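Local coordinates for protein Vv2_1132 (Vibrio vulnificus CMCP6, PDB 5Y9S) that is a LysR-type transcriptional regulator that probably binds DNA through its helix-turn-helix domain and responds to a ligand at its regulatory domain, at residues L109-L114 and L234-V239. Residues are numbered along the deposited sequence; the frame is centred on the assembly and turned at random.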
loop_
_atom_site.group_PDB
_atom_site.type_symbol
_atom_site.label_atom_id
_atom_site.label_comp_id
_atom_site.label_asym_id
_atom_site.label_seq_id
_atom_site.Cartn_x
_atom_site.Cartn_y
_atom_site.Cartn_z
ATOM N N LEU D 109 15.271 -22.688 22.829
ATOM C CA LEU D 109 14.973 -24.106 22.976
ATOM C C LEU D 109 15.320 -24.874 21.716
ATOM O O LEU D 109 15.660 -26.060 21.784
ATOM C CB LEU D 109 13.498 -24.290 23.329
ATOM C CG LEU D 109 13.029 -23.754 24.685
ATOM C CD1 LEU D 109 11.559 -24.065 24.888
ATOM C CD2 LEU D 109 13.872 -24.364 25.799
ATOM N N ALA D 110 15.276 -24.206 20.561
ATOM C CA ALA D 110 15.498 -24.891 19.294
ATOM C C ALA D 110 16.938 -25.372 19.103
ATOM O O ALA D 110 17.166 -26.233 18.246
ATOM C CB ALA D 110 15.099 -23.975 18.135
ATOM N N VAL D 111 17.915 -24.848 19.854
ATOM C CA VAL D 111 19.304 -25.225 19.627
ATOM C C VAL D 111 19.871 -26.097 20.743
ATOM O O VAL D 111 20.710 -26.959 20.466
ATOM C CB VAL D 111 20.211 -23.995 19.379
ATOM C CG1 VAL D 111 19.546 -23.011 18.441
ATOM C CG2 VAL D 111 20.597 -23.302 20.670
ATOM N N ASN D 112 19.428 -25.928 21.985
ATOM C CA ASN D 112 20.017 -26.657 23.101
ATOM C C ASN D 112 19.047 -27.627 23.755
ATOM O O ASN D 112 19.459 -28.392 24.639
ATOM C CB ASN D 112 20.556 -25.672 24.143
ATOM C CG ASN D 112 19.719 -24.414 24.224
ATOM O OD1 ASN D 112 18.506 -24.482 24.459
ATOM N ND2 ASN D 112 20.352 -23.254 24.004
ATOM N N LEU D 113 17.778 -27.637 23.346
ATOM C CA LEU D 113 16.842 -28.641 23.833
ATOM C C LEU D 113 16.469 -29.643 22.749
ATOM O O LEU D 113 16.744 -30.835 22.898
ATOM C CB LEU D 113 15.577 -27.985 24.405
ATOM C CG LEU D 113 14.646 -28.982 25.105
ATOM C CD1 LEU D 113 15.259 -29.425 26.419
ATOM C CD2 LEU D 113 13.258 -28.392 25.332
ATOM N N LEU D 114 15.869 -29.188 21.647
ATOM C CA LEU D 114 15.356 -30.135 20.657
ATOM C C LEU D 114 16.432 -31.062 20.092
ATOM O O LEU D 114 16.229 -32.288 20.117
ATOM C CB LEU D 114 14.606 -29.360 19.563
ATOM C CG LEU D 114 13.372 -28.652 20.129
ATOM C CD1 LEU D 114 12.543 -28.040 19.037
ATOM C CD2 LEU D 114 12.527 -29.619 20.956
ATOM N N LEU D 234 18.979 -14.405 24.206
ATOM C CA LEU D 234 19.532 -15.702 23.815
ATOM C C LEU D 234 20.401 -16.238 24.940
ATOM O O LEU D 234 21.500 -15.723 25.181
ATOM C CB LEU D 234 20.327 -15.584 22.516
ATOM C CG LEU D 234 19.501 -15.001 21.370
ATOM C CD1 LEU D 234 20.341 -14.740 20.162
ATOM C CD2 LEU D 234 18.335 -15.937 21.023
ATOM N N SER D 235 19.903 -17.281 25.613
ATOM C CA SER D 235 20.685 -17.971 26.636
ATOM C C SER D 235 22.090 -18.269 26.147
ATOM O O SER D 235 23.074 -18.053 26.867
ATOM C CB SER D 235 19.976 -19.266 27.050
ATOM O OG SER D 235 19.019 -18.981 28.052
ATOM N N GLU D 236 22.205 -18.728 24.903
ATOM C CA GLU D 236 23.489 -19.151 24.365
ATOM C C GLU D 236 24.476 -18.000 24.266
ATOM O O GLU D 236 25.686 -18.236 24.283
ATOM C CB GLU D 236 23.290 -19.806 22.994
ATOM C CG GLU D 236 22.004 -20.676 22.893
ATOM C CD GLU D 236 20.717 -19.851 22.709
ATOM O OE1 GLU D 236 20.566 -19.178 21.680
ATOM O OE2 GLU D 236 19.873 -19.841 23.628
ATOM N N SER D 237 23.986 -16.763 24.177
ATOM C CA SER D 237 24.876 -15.603 24.159
ATOM C C SER D 237 25.376 -15.289 25.555
ATOM O O SER D 237 26.556 -14.969 25.731
ATOM C CB SER D 237 24.163 -14.373 23.594
ATOM O OG SER D 237 24.161 -14.420 22.198
ATOM N N LEU D 238 24.478 -15.343 26.547
ATOM C CA LEU D 238 24.920 -15.196 27.920
ATOM C C LEU D 238 26.061 -16.156 28.203
ATOM O O LEU D 238 27.094 -15.761 28.763
ATOM C CB LEU D 238 23.765 -15.443 28.884
ATOM C CG LEU D 238 22.646 -14.424 28.743
ATOM C CD1 LEU D 238 21.453 -14.920 29.521
ATOM C CD2 LEU D 238 23.073 -13.041 29.203
ATOM N N VAL D 239 25.916 -17.407 27.751
ATOM C CA VAL D 239 26.913 -18.430 28.044
ATOM C C VAL D 239 28.268 -18.051 27.443
ATOM O O VAL D 239 29.294 -18.110 28.125
ATOM C CB VAL D 239 26.421 -19.805 27.556
ATOM C CG1 VAL D 239 27.594 -20.802 27.474
ATOM C CG2 VAL D 239 25.333 -20.311 28.503
#
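In the two-lobed regulatory domain of this LysR-type protein, V111 and N112 of helix 107-112 meet E236 near the start of helix 235-243. The fold is of the periplasmic binding protein type, and the contact lies across the two lobes. It is small, burying 101 Å² in all. V111 and E236 approach from opposite directions, with CG2 of V111 3.7 Å from CG of E236. This is aliphatic packing between a methyl and a methylene. N112 comes across E236 at about a right angle, and its amide plane is turned 56° from the carboxylate plane. CG of E236 lies anti to the carbonyl carbon, beside the backbone N (chi1 -38°), and this sets it against V111. The bend at chi2 (78°) then turns the carboxylate. Its OE1 is hydrogen-bonded to H107 of the second subunit, a bond that helps fix the carboxylate. The same subunit also packs its V111 against E236 and S237, and S237 OG binds its A110 O, so the contact is part of a subunit interface. Behind it, A110 and L114 rest on strands 100-105 and 129-134, while S237 and L238 pack on strand 225-232.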